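Local coordinates for putative Acyl-CoA binding protein (ACBP) (Oryza sativa Japonica Group, PDB 5H3G), which binds medium- and long-chain acyl-CoA esters with high affinity, binds phosphatidic acid and phosphatidylcholine in vitro, and may play a role in phospholipid biosynthesis, at residues 8-13 with 77-82; 17-22 with 84-89. All coordinates share one frame; numbering follows the deposited sequence. Where two conformers were deposited one is given.

Contact 1. Residues 8-13 with 77-82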
ATOM      1  N   GLU A   8     -10.842 -11.490   1.233  1.00 18.40           N
ATOM      2  CA  GLU A   8      -9.989 -12.581   1.691  1.00 19.37           C
ATOM      3  C   GLU A   8      -8.586 -12.443   1.117  1.00 18.43           C
ATOM      4  O   GLU A   8      -7.594 -12.530   1.848  1.00 22.06           O
ATOM      5  CB  GLU A   8     -10.603 -13.928   1.293  1.00 20.71           C
ATOM      6  CG  GLU A   8     -11.960 -14.203   1.936  1.00 31.31           C
ATOM      7  CD  GLU A   8     -12.637 -15.471   1.414  1.00 44.28           C
ATOM      8  OE1 GLU A   8     -12.190 -16.021   0.384  1.00 47.87           O
ATOM      9  OE2 GLU A   8     -13.624 -15.916   2.041  1.00 49.07           O
ATOM     10  N   ASP A   9      -8.495 -12.230  -0.202  1.00 18.07           N
ATOM     11  CA  ASP A   9      -7.208 -12.005  -0.854  1.00 20.90           C
ATOM     12  C   ASP A   9      -6.461 -10.853  -0.206  1.00 17.39           C
ATOM     13  O   ASP A   9      -5.248 -10.927  -0.005  1.00 17.51           O
ATOM     14  CB  ASP A   9      -7.406 -11.688  -2.339  1.00 22.28           C
ATOM     15  CG  ASP A   9      -7.731 -12.908  -3.172  1.00 31.16           C
ATOM     16  OD1 ASP A   9      -7.636 -14.040  -2.667  1.00 30.01           O
ATOM     17  OD2 ASP A   9      -8.087 -12.713  -4.354  1.00 35.75           O
ATOM     18  N   PHE A  10      -7.170  -9.771   0.109  1.00 15.01           N
ATOM     19  CA  PHE A  10      -6.510  -8.589   0.650  1.00 13.59           C
ATOM     20  C   PHE A  10      -5.886  -8.893   2.003  1.00 13.81           C
ATOM     21  O   PHE A  10      -4.738  -8.523   2.269  1.00 15.08           O
ATOM     22  CB  PHE A  10      -7.512  -7.443   0.767  1.00 13.90           C
ATOM     23  CG  PHE A  10      -6.940  -6.188   1.390  1.00 15.89           C
ATOM     24  CD1 PHE A  10      -6.133  -5.342   0.660  1.00 13.57           C
ATOM     25  CD2 PHE A  10      -7.227  -5.853   2.709  1.00 17.79           C
ATOM     26  CE1 PHE A  10      -5.603  -4.185   1.220  1.00 14.75           C
ATOM     27  CE2 PHE A  10      -6.700  -4.702   3.282  1.00 18.10           C
ATOM     28  CZ  PHE A  10      -5.896  -3.859   2.534  1.00 16.23           C
ATOM     29  N   GLU A  11      -6.644  -9.545   2.878  1.00 14.81           N
ATOM     30  CA  GLU A  11      -6.116  -9.876   4.190  1.00 15.93           C
ATOM     31  C   GLU A  11      -4.958 -10.852   4.067  1.00 21.84           C
ATOM     32  O   GLU A  11      -3.965 -10.732   4.786  1.00 22.08           O
ATOM     33  CB  GLU A  11      -7.238 -10.418   5.067  1.00 22.48           C
ATOM     34  CG  GLU A  11      -8.315  -9.359   5.297  1.00 23.61           C
ATOM     35  CD  GLU A  11      -9.572  -9.896   5.950  1.00 37.48           C
ATOM     36  OE1 GLU A  11      -9.614 -11.099   6.279  1.00 43.70           O
ATOM     37  OE2 GLU A  11     -10.523  -9.105   6.129  1.00 43.15           O
ATOM     38  N   GLN A  12      -5.045 -11.784   3.120  1.00 21.70           N
ATOM     39  CA  GLN A  12      -3.955 -12.734   2.926  1.00 23.44           C
ATOM     40  C   GLN A  12      -2.691 -12.031   2.450  1.00 20.60           C
ATOM     41  O   GLN A  12      -1.600 -12.257   2.986  1.00 21.72           O
ATOM     42  CB  GLN A  12      -4.380 -13.823   1.942  1.00 26.97           C
ATOM     43  CG  GLN A  12      -5.425 -14.783   2.506  1.00 43.63           C
ATOM     44  CD  GLN A  12      -5.941 -15.770   1.472  1.00 58.42           C
ATOM     45  OE1 GLN A  12      -5.314 -15.988   0.433  1.00 65.61           O
ATOM     46  NE2 GLN A  12      -7.095 -16.366   1.750  1.00 61.12           N
ATOM     47  N   TYR A  13      -2.815 -11.164   1.450  1.00 16.95           N
ATOM     48  CA  TYR A  13      -1.621 -10.512   0.931  1.00 15.71           C
ATOM     49  C   TYR A  13      -1.095  -9.445   1.875  1.00 14.11           C
ATOM     50  O   TYR A  13       0.114  -9.203   1.901  1.00 17.42           O
ATOM     51  CB  TYR A  13      -1.893  -9.951  -0.454  1.00 17.11           C
ATOM     52  CG  TYR A  13      -1.773 -11.050  -1.474  1.00 18.84           C
ATOM     53  CD1 TYR A  13      -0.536 -11.592  -1.784  1.00 26.72           C
ATOM     54  CD2 TYR A  13      -2.899 -11.577  -2.091  1.00 18.70           C
ATOM     55  CE1 TYR A  13      -0.418 -12.617  -2.693  1.00 28.74           C
ATOM     56  CE2 TYR A  13      -2.792 -12.597  -3.004  1.00 19.63           C
ATOM     57  CZ  TYR A  13      -1.548 -13.111  -3.306  1.00 27.12           C
ATOM     58  OH  TYR A  13      -1.427 -14.131  -4.223  1.00 28.30           O
ATOM     59  N   ASP A  77      -5.516  -2.949  -6.187  1.00 16.50           N
ATOM     60  CA  ASP A  77      -4.188  -2.469  -6.533  1.00 17.07           C
ATOM     61  C   ASP A  77      -3.172  -2.918  -5.505  1.00 15.16           C
ATOM     62  O   ASP A  77      -2.077  -3.348  -5.865  1.00 14.67           O
ATOM     63  CB  ASP A  77      -4.184  -0.957  -6.635  1.00 16.60           C
ATOM     64  CG  ASP A  77      -4.984  -0.469  -7.791  1.00 28.63           C
ATOM     65  OD1 ASP A  77      -5.011  -1.189  -8.805  1.00 23.63           O
ATOM     66  OD2 ASP A  77      -5.593   0.609  -7.669  1.00 30.15           O
ATOM     67  N   TYR A  78      -3.517  -2.803  -4.219  1.00 14.96           N
ATOM     68  CA  TYR A  78      -2.605  -3.242  -3.163  1.00 14.13           C
ATOM     69  C   TYR A  78      -2.169  -4.680  -3.404  1.00 13.60           C
ATOM     70  O   TYR A  78      -0.975  -5.001  -3.366  1.00 12.97           O
ATOM     71  CB  TYR A  78      -3.281  -3.089  -1.789  1.00 14.19           C
ATOM     72  CG  TYR A  78      -2.424  -3.633  -0.665  1.00 13.42           C
ATOM     73  CD1 TYR A  78      -1.462  -2.837  -0.065  1.00 13.16           C
ATOM     74  CD2 TYR A  78      -2.545  -4.956  -0.254  1.00 13.04           C
ATOM     75  CE1 TYR A  78      -0.647  -3.344   0.963  1.00 12.51           C
ATOM     76  CE2 TYR A  78      -1.736  -5.472   0.761  1.00 12.64           C
ATOM     77  CZ  TYR A  78      -0.790  -4.657   1.351  1.00 12.11           C
ATOM     78  OH  TYR A  78       0.030  -5.172   2.346  1.00 12.22           O
ATOM     79  N   ILE A  79      -3.136  -5.555  -3.687  1.00 13.93           N
ATOM     80  CA  ILE A  79      -2.840  -6.961  -3.935  1.00 14.30           C
ATOM     81  C   ILE A  79      -1.894  -7.108  -5.122  1.00 13.50           C
ATOM     82  O   ILE A  79      -0.913  -7.855  -5.054  1.00 14.17           O
ATOM     83  CB  ILE A  79      -4.140  -7.757  -4.147  1.00 15.62           C
ATOM     84  CG1 ILE A  79      -4.888  -7.888  -2.818  1.00 16.15           C
ATOM     85  CG2 ILE A  79      -3.837  -9.141  -4.695  1.00 18.94           C
ATOM     86  CD1 ILE A  79      -6.362  -8.206  -2.993  1.00 22.28           C
ATOM     87  N   THR A  80      -2.164  -6.396  -6.224  1.00 14.16           N
ATOM     88  CA  THR A  80      -1.299  -6.558  -7.393  0.52 14.24           C
ATOM     89  C   THR A  80       0.106  -6.043  -7.114  1.00 13.63           C
ATOM     90  O   THR A  80       1.089  -6.650  -7.557  1.00 14.87           O
ATOM     91  CB  THR A  80      -1.893  -5.881  -8.637  0.52 15.19           C
ATOM     92  OG1 THR A  80      -1.965  -4.455  -8.479  0.52 15.42           O
ATOM     93  CG2 THR A  80      -3.275  -6.432  -8.926  0.52 15.86           C
ATOM     94  N   LYS A  81       0.234  -4.948  -6.361  1.00 13.80           N
ATOM     95  CA  LYS A  81       1.572  -4.442  -6.047  1.00 12.98           C
ATOM     96  C   LYS A  81       2.326  -5.392  -5.126  1.00 14.29           C
ATOM     97  O   LYS A  81       3.528  -5.629  -5.321  1.00 13.83           O
ATOM     98  CB  LYS A  81       1.478  -3.054  -5.403  1.00 13.19           C
ATOM     99  CG  LYS A  81       0.947  -1.974  -6.343  1.00 21.73           C
ATOM    100  CD  LYS A  81       1.898  -1.738  -7.505  1.00 26.99           C
ATOM    101  CE  LYS A  81       1.369  -0.670  -8.443  1.00 37.02           C
ATOM    102  NZ  LYS A  81       0.809   0.481  -7.692  1.00 41.58           N
ATOM    103  N   VAL A  82       1.645  -5.938  -4.114  1.00 11.89           N
ATOM    104  CA  VAL A  82       2.294  -6.885  -3.203  1.00 11.24           C
ATOM    105  C   VAL A  82       2.709  -8.139  -3.953  1.00 11.29           C
ATOM    106  O   VAL A  82       3.833  -8.625  -3.790  1.00 12.66           O
ATOM    107  CB  VAL A  82       1.383  -7.223  -2.009  1.00 11.91           C
ATOM    108  CG1 VAL A  82       1.984  -8.372  -1.209  1.00 12.77           C
ATOM    109  CG2 VAL A  82       1.227  -6.012  -1.107  1.00 13.80           C
TER
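Ile79 is the bump that presses on the face of helix 8-13: its CD1 lies 3.6 Å from the backbone N of Phe10 and meets CB of Asp9, CG1 rests near Phe10 CA, and CG2 goes to Tyr13 CD2 at 3.7 Å and to CE2. A beta-branched side chain suits this place because its two branches serve two sites. One turn on, CG1 of Val82 fits against CD1 and the carbonyl O of Tyr13. Phe10, with CG anti to the backbone N (chi1 177°), points its ring edge at the face of Tyr78, an offset edge-to-face pair, centroids 5.2 Å apart and planes at 61°, with Phe10 CE1 3.5 Å from Tyr78 CD2. Val82 CG2 sits over one face of the Tyr78 ring, 3.4 Å above its plane and offset toward the rim. An alanine in place of Tyr78 would probably leave the edge of Phe10 without its aromatic partner and open a gap beside Val82. The segment axes cross at 41°, 9.5 Å apart at closest approach, within the four-helix acyl-CoA-binding fold, and Tyr78 belongs by similarity to the acyl-CoA site. No hydrogen bond joins the segments, so the contact relies on apolar and aromatic shape fit.

Contact 2. Residues 17-22 with 84-89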
ATOM      1  N   ALA A  17       2.710  -9.579   2.899  1.00 15.86           N
ATOM      2  CA  ALA A  17       3.589  -8.429   2.718  1.00 13.21           C
ATOM      3  C   ALA A  17       4.641  -8.354   3.816  1.00 12.81           C
ATOM      4  O   ALA A  17       5.741  -7.830   3.587  1.00 16.37           O
ATOM      5  CB  ALA A  17       2.775  -7.131   2.669  1.00 13.67           C
ATOM      6  N   LYS A  18       4.336  -8.894   4.999  1.00 13.43           N
ATOM      7  CA  LYS A  18       5.285  -8.899   6.109  0.60 14.65           C
ATOM      8  C   LYS A  18       6.555  -9.671   5.778  1.00 14.38           C
ATOM      9  O   LYS A  18       7.595  -9.452   6.419  1.00 18.74           O
ATOM     10  CB  LYS A  18       4.652  -9.523   7.357  0.60 19.88           C
ATOM     11  CG  LYS A  18       3.338  -8.922   7.825  0.60 24.27           C
ATOM     12  CD  LYS A  18       2.824  -9.701   9.042  0.60 25.17           C
ATOM     13  CE  LYS A  18       1.428  -9.282   9.445  0.60 29.39           C
ATOM     14  NZ  LYS A  18       0.993 -10.018  10.671  0.60 32.55           N
ATOM     15  N   THR A  19       6.487 -10.602   4.822  1.00 14.17           N
ATOM     16  CA  THR A  19       7.639 -11.421   4.460  1.00 14.68           C
ATOM     17  C   THR A  19       8.571 -10.733   3.477  1.00 14.21           C
ATOM     18  O   THR A  19       9.633 -11.281   3.171  1.00 15.01           O
ATOM     19  CB  THR A  19       7.204 -12.764   3.866  1.00 19.57           C
ATOM     20  OG1 THR A  19       6.652 -12.560   2.555  1.00 14.72           O
ATOM     21  CG2 THR A  19       6.169 -13.428   4.763  1.00 20.24           C
ATOM     22  N   LEU A  20       8.209  -9.562   2.973  1.00 11.86           N
ATOM     23  CA  LEU A  20       9.130  -8.855   2.106  0.86 14.14           C
ATOM     24  C   LEU A  20      10.375  -8.462   2.901  1.00 15.46           C
ATOM     25  O   LEU A  20      10.293  -8.178   4.101  1.00 17.56           O
ATOM     26  CB  LEU A  20       8.457  -7.620   1.510  0.86 12.40           C
ATOM     27  CG  LEU A  20       7.315  -7.922   0.541  0.86 11.89           C
ATOM     28  CD1 LEU A  20       6.567  -6.635   0.208  0.86 12.76           C
ATOM     29  CD2 LEU A  20       7.870  -8.591  -0.729  0.86 11.13           C
ATOM     30  N   PRO A  21      11.547  -8.477   2.266  1.00 14.40           N
ATOM     31  CA  PRO A  21      12.774  -8.113   2.988  1.00 17.41           C
ATOM     32  C   PRO A  21      12.678  -6.738   3.633  1.00 15.40           C
ATOM     33  O   PRO A  21      12.046  -5.814   3.116  1.00 14.17           O
ATOM     34  CB  PRO A  21      13.847  -8.134   1.897  1.00 19.00           C
ATOM     35  CG  PRO A  21      13.300  -9.049   0.842  1.00 19.75           C
ATOM     36  CD  PRO A  21      11.812  -8.901   0.877  1.00 15.21           C
ATOM     37  N   GLU A  22      13.337  -6.610   4.786  1.00 19.08           N
ATOM     38  CA  GLU A  22      13.444  -5.307   5.422  1.00 24.24           C
ATOM     39  C   GLU A  22      14.086  -4.290   4.489  1.00 20.53           C
ATOM     40  O   GLU A  22      13.818  -3.088   4.603  1.00 25.48           O
ATOM     41  CB  GLU A  22      14.248  -5.432   6.721  1.00 32.98           C
ATOM     42  CG  GLU A  22      14.161  -4.219   7.631  1.00 45.18           C
ATOM     43  CD  GLU A  22      12.750  -3.966   8.138  1.00 59.84           C
ATOM     44  OE1 GLU A  22      11.981  -4.941   8.294  1.00 63.28           O
ATOM     45  OE2 GLU A  22      12.409  -2.786   8.374  1.00 64.62           O
ATOM     46  N   GLN A  84       3.495  -8.468  -7.100  1.00 12.61           N
ATOM     47  CA  GLN A  84       4.677  -8.159  -7.899  1.00 12.87           C
ATOM     48  C   GLN A  84       5.928  -8.128  -7.029  1.00 13.89           C
ATOM     49  O   GLN A  84       6.958  -8.723  -7.375  1.00 12.88           O
ATOM     50  CB  GLN A  84       4.483  -6.829  -8.619  1.00 14.90           C
ATOM     51  CG  GLN A  84       5.660  -6.438  -9.481  1.00 20.93           C
ATOM     52  CD  GLN A  84       5.460  -5.095 -10.146  1.00 35.58           C
ATOM     53  OE1 GLN A  84       4.548  -4.339  -9.792  1.00 37.64           O
ATOM     54  NE2 GLN A  84       6.312  -4.786 -11.114  1.00 40.46           N
ATOM     55  N   LEU A  85       5.850  -7.452  -5.882  1.00 11.63           N
ATOM     56  CA  LEU A  85       7.006  -7.371  -4.993  1.00 13.87           C
ATOM     57  C   LEU A  85       7.401  -8.743  -4.456  1.00 14.19           C
ATOM     58  O   LEU A  85       8.595  -9.041  -4.312  1.00 13.22           O
ATOM     59  CB  LEU A  85       6.699  -6.408  -3.841  1.00 10.65           C
ATOM     60  CG  LEU A  85       6.765  -4.943  -4.272  1.00 11.05           C
ATOM     61  CD1 LEU A  85       6.066  -4.068  -3.267  1.00 10.92           C
ATOM     62  CD2 LEU A  85       8.207  -4.499  -4.426  1.00 14.86           C
ATOM     63  N   LEU A  86       6.413  -9.590  -4.149  1.00 12.18           N
ATOM     64  CA  LEU A  86       6.709 -10.937  -3.663  1.00 13.77           C
ATOM     65  C   LEU A  86       7.418 -11.759  -4.730  1.00 11.93           C
ATOM     66  O   LEU A  86       8.348 -12.520  -4.428  1.00 13.60           O
ATOM     67  CB  LEU A  86       5.422 -11.634  -3.230  1.00 13.76           C
ATOM     68  CG  LEU A  86       4.832 -11.165  -1.899  1.00 11.24           C
ATOM     69  CD1 LEU A  86       3.379 -11.607  -1.827  1.00 15.28           C
ATOM     70  CD2 LEU A  86       5.604 -11.705  -0.708  1.00 13.09           C
ATOM     71  N   GLU A  87       7.001 -11.609  -5.983  1.00 13.84           N
ATOM     72  CA  GLU A  87       7.677 -12.319  -7.058  1.00 13.42           C
ATOM     73  C   GLU A  87       9.080 -11.770  -7.278  1.00 16.06           C
ATOM     74  O   GLU A  87      10.021 -12.529  -7.535  1.00 15.22           O
ATOM     75  CB  GLU A  87       6.838 -12.243  -8.329  1.00 15.78           C
ATOM     76  CG  GLU A  87       5.598 -13.125  -8.215  1.00 25.94           C
ATOM     77  CD  GLU A  87       5.948 -14.567  -7.826  1.00 26.95           C
ATOM     78  OE1 GLU A  87       6.648 -15.236  -8.611  1.00 31.18           O
ATOM     79  OE2 GLU A  87       5.543 -15.023  -6.733  1.00 21.24           O
ATOM     80  N   GLU A  88       9.248 -10.460  -7.138  1.00 14.51           N
ATOM     81  CA  GLU A  88      10.579  -9.883  -7.288  1.00 14.55           C
ATOM     82  C   GLU A  88      11.495 -10.304  -6.143  1.00 12.32           C
ATOM     83  O   GLU A  88      12.684 -10.574  -6.364  1.00 12.26           O
ATOM     84  CB  GLU A  88      10.459  -8.360  -7.400  1.00 13.18           C
ATOM     85  CG  GLU A  88       9.814  -7.915  -8.730  1.00 16.60           C
ATOM     86  CD  GLU A  88       9.362  -6.461  -8.730  1.00 17.35           C
ATOM     87  OE1 GLU A  88       9.333  -5.833  -9.818  1.00 21.52           O
ATOM     88  OE2 GLU A  88       9.007  -5.950  -7.661  1.00 17.27           O
ATOM     89  N   ALA A  89      10.958 -10.403  -4.918  1.00 11.40           N
ATOM     90  CA  ALA A  89      11.769 -10.847  -3.786  1.00 12.19           C
ATOM     91  C   ALA A  89      12.209 -12.288  -3.970  1.00 13.25           C
ATOM     92  O   ALA A  89      13.360 -12.635  -3.692  1.00 10.58           O
ATOM     93  CB  ALA A  89      10.994 -10.689  -2.476  1.00 11.57           C
TER
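Leu20 and Leu86 are the closest pair along the two backbones, their CA atoms 6.6 Å apart, where an irregular segment comes up against a helix. Residues Ala17 to Leu20 form a type I beta turn, closed by the bond from Leu20 N to Ala17 O (3.1 Å). At Leu20 and Pro21 the chain becomes extended, with psi near 145°, and thus passes beside helix 84-89 instead of winding on.

The side chain of Leu20 covers the largest share of the contact. In the conformer described, one of two, its CG stands anti to the carbonyl carbon (chi1 -67°), and from there CD2 reaches the helix surface, 3.7 Å from Leu85 O and 3.9 Å from Leu86 CD2. The same methyl approaches Ala89 CB. Leucine suits this place because CD2 has the reach to touch three helix residues spread over little more than a turn, with CD1, the second branch, on Leu85 CB.

In the four-helix acyl-CoA-binding fold this segment begins the connection from helix 4-17 to helix 26-41, and here that connection packs against the C-terminal half of helix 71-92. Leu85 also touches Asn28 and Leu32 of helix 26-41.

Ala89 is small enough to let the proline ring come close, with Pro21 CD 3.9 Å from its CB. At the other end, Leu86 CD2 lies 3.5 Å from Thr19 OG1, the two side chains crossing at about a right angle. That hydroxyl has its polar partner in Lys16 O, to which it is hydrogen-bonded, and meets the leucine methyl only by van der Waals contact.

Contacts 1 and 2 follow one another along helix 71-92, their centres 12 Å apart, and the first segment of each comes from the N-terminal part of the chain: helix 4-17 for contact 1, its end and the following loop for contact 2. They touch directly where Tyr78 OH meets Ala17 CB at 3.4 Å, where Tyr13 CD1 meets Leu86 CD1 at 3.9 Å and where Val82 CG1 lies 4.1 Å from Ala17 CB, so the packing is continuous. Each holds a residue assigned by similarity to the acyl-CoA site, Tyr78 and Lys18, about 7 Å apart at their nearest side-chain atoms. Phe10 and Tyr36, another such residue, are about 4 Å apart, likewise between nearest side-chain atoms.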